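Lmo2181 protein (Listeria monocytogenes serovar 1/2a, PDB 5JCV) cleaves the C-terminal sorting signal of surface proteins and, through a thioester intermediate, attaches them covalently to the cell wall. Local coordinates at the interface of chains A and B. Residues are numbered along the deposited sequence; one frame, centred on the assembly and turned at random. Chains: chain A/B, Lmo2181 protein.

The interface of chains A and B. Residues chain A 10, 14, 16-17, 26, 28, 43; chain B 4, 7-8, 11.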
loop_
_atom_site.group_PDB
_atom_site.type_symbol
_atom_site.label_atom_id
_atom_site.label_comp_id
_atom_site.label_asym_id
_atom_site.label_seq_id
_atom_site.Cartn_x
_atom_site.Cartn_y
_atom_site.Cartn_z
ATOM N N LEU A 10 1.499 6.207 9.863
ATOM C CA LEU A 10 1.392 6.744 8.510
ATOM C C LEU A 10 1.231 5.665 7.444
ATOM O O LEU A 10 0.515 5.851 6.486
ATOM C CB LEU A 10 2.619 7.610 8.212
ATOM C CG LEU A 10 2.754 8.208 6.805
ATOM C CD1 LEU A 10 1.561 9.112 6.537
ATOM C CD2 LEU A 10 4.069 8.967 6.632
HETATM N N MSE A 14 -2.105 6.062 5.182
HETATM C CA MSE A 14 -1.967 6.579 3.796
HETATM C C MSE A 14 -2.201 5.451 2.858
HETATM O O MSE A 14 -1.489 4.497 2.881
HETATM C CB MSE A 14 -0.637 7.308 3.576
HETATM C CG MSE A 14 -0.144 7.464 2.128
HETATM SE SE MSE A 14 1.427 8.671 2.200
HETATM C CE MSE A 14 2.739 7.389 2.967
ATOM N N GLY A 16 -2.911 5.821 -0.615
ATOM C CA GLY A 16 -2.820 6.245 -1.998
ATOM C C GLY A 16 -2.240 7.636 -2.197
ATOM O O GLY A 16 -1.739 8.261 -1.252
ATOM N N TRP A 17 -2.317 8.105 -3.439
ATOM C CA TRP A 17 -1.783 9.413 -3.839
ATOM C C TRP A 17 -2.662 9.968 -4.958
ATOM O O TRP A 17 -3.223 9.206 -5.757
ATOM C CB TRP A 17 -0.323 9.345 -4.320
ATOM C CG TRP A 17 0.283 10.678 -4.271
ATOM C CD1 TRP A 17 0.195 11.637 -5.207
ATOM C CD2 TRP A 17 1.021 11.242 -3.186
ATOM N NE1 TRP A 17 0.855 12.761 -4.800
ATOM C CE2 TRP A 17 1.339 12.549 -3.539
ATOM C CE3 TRP A 17 1.448 10.755 -1.944
ATOM C CZ2 TRP A 17 2.082 13.387 -2.709
ATOM C CZ3 TRP A 17 2.165 11.594 -1.104
ATOM C CH2 TRP A 17 2.476 12.895 -1.492
ATOM N N ASP A 26 -1.779 17.498 -5.163
ATOM C CA ASP A 26 -0.658 16.584 -5.301
ATOM C C ASP A 26 -0.449 16.107 -3.879
ATOM O O ASP A 26 0.371 16.648 -3.159
ATOM C CB ASP A 26 0.568 17.327 -5.822
ATOM C CG ASP A 26 1.749 16.372 -6.153
ATOM O OD1 ASP A 26 1.674 15.128 -5.916
ATOM O OD2 ASP A 26 2.743 16.887 -6.681
ATOM N N PRO A 28 -1.128 13.019 -0.536
ATOM C CA PRO A 28 -1.410 11.698 -0.060
ATOM C C PRO A 28 -2.899 11.566 0.201
ATOM O O PRO A 28 -3.570 12.553 0.568
ATOM C CB PRO A 28 -0.610 11.622 1.237
ATOM C CG PRO A 28 -0.622 13.035 1.728
ATOM C CD PRO A 28 -0.368 13.793 0.459
ATOM N N TYR A 43 -1.852 14.534 7.750
ATOM C CA TYR A 43 -1.380 13.189 7.433
ATOM C C TYR A 43 -0.543 12.549 8.567
ATOM O O TYR A 43 -0.303 11.343 8.553
ATOM C CB TYR A 43 -0.619 13.164 6.093
ATOM C CG TYR A 43 0.731 13.851 6.103
ATOM C CD1 TYR A 43 1.861 13.216 6.616
ATOM C CD2 TYR A 43 0.876 15.140 5.590
ATOM C CE1 TYR A 43 3.087 13.858 6.643
ATOM C CE2 TYR A 43 2.096 15.778 5.598
ATOM C CZ TYR A 43 3.195 15.136 6.136
ATOM O OH TYR A 43 4.405 15.777 6.140
ATOM N N LEU B 4 7.051 17.380 0.682
ATOM C CA LEU B 4 5.962 16.536 0.232
ATOM C C LEU B 4 6.382 15.708 -0.986
ATOM O O LEU B 4 5.788 14.673 -1.272
ATOM C CB LEU B 4 4.744 17.400 -0.058
ATOM C CG LEU B 4 3.535 16.683 -0.635
ATOM C CD1 LEU B 4 2.263 17.120 0.081
ATOM C CD2 LEU B 4 3.502 16.954 -2.140
ATOM N N LEU B 7 7.645 12.778 0.724
ATOM C CA LEU B 7 6.523 11.936 1.171
ATOM C C LEU B 7 5.954 11.050 0.049
ATOM O O LEU B 7 5.648 9.894 0.273
ATOM C CB LEU B 7 5.413 12.800 1.759
ATOM C CG LEU B 7 4.307 12.005 2.453
ATOM C CD1 LEU B 7 4.902 11.304 3.663
ATOM C CD2 LEU B 7 3.136 12.889 2.860
ATOM N N GLN B 8 5.806 11.604 -1.152
ATOM C CA GLN B 8 5.370 10.823 -2.314
ATOM C C GLN B 8 6.338 9.671 -2.629
ATOM O O GLN B 8 5.892 8.562 -2.895
ATOM C CB GLN B 8 5.185 11.728 -3.539
ATOM C CG GLN B 8 4.757 10.965 -4.788
ATOM C CD GLN B 8 4.220 11.831 -5.918
ATOM O OE1 GLN B 8 4.638 12.992 -6.153
ATOM N NE2 GLN B 8 3.264 11.255 -6.641
ATOM N N ASN B 11 5.924 6.859 -0.174
ATOM C CA ASN B 11 4.689 6.101 -0.408
ATOM C C ASN B 11 4.801 5.072 -1.519
ATOM O O ASN B 11 4.092 4.095 -1.531
ATOM C CB ASN B 11 3.544 7.056 -0.740
ATOM C CG ASN B 11 2.260 6.332 -1.026
ATOM O OD1 ASN B 11 1.805 6.282 -2.165
ATOM N ND2 ASN B 11 1.631 5.774 0.033
#
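With CG anti to the backbone N in B:Leu4, B:Leu7, B:Gln8 (chi1 179°) and B:Asn11, the side chains of helix 4-13 of chain B point onto the strands 14-19 and 26-30 of chain A, and B:Leu7 also onto its helix 4-13 and the loop residue A:Tyr43, in a two-fold symmetric contact between two class B sortase domains that may or may not form outside the crystal. B:Gln8 stays extended beyond CG and lies across one face of the A:Trp17 indole. Its CB sits 3.7 Å from the centroid of the six-membered ring, offset toward the rim, while its amide continues over the pyrrole part, the two planes 15° apart. NE2 of this amide comes within 3.4 Å of the indole NE1, a stacked approach rather than a bond. The indole N-H points instead to its own chain, giving a 2.7 Å hydrogen bond in the ring plane from A:Trp17 NE1 to the carboxylate OD1 of A:Asp26, met nearly along its C-O axis, which should help fix the ring's rotation. The backbone N of A:Pro28 lies over the opposite face, toward the rim, and B:Leu4 CD2 reaches the indole edge 3.9 Å from CZ2. B:Leu7 forks between neighbours: CD2 stands over the centre of the A:Tyr43 ring, 3.8 Å from its centroid, and also touches A:Pro28 CG, whereas CD1 meets A:Leu10 CD2 tip to tip at 3.9 Å. Selenomethionine A:Met14, bent at chi3 (74°), crosses B:Asn11 obliquely, its CE 3.8 Å from the asparagine CB.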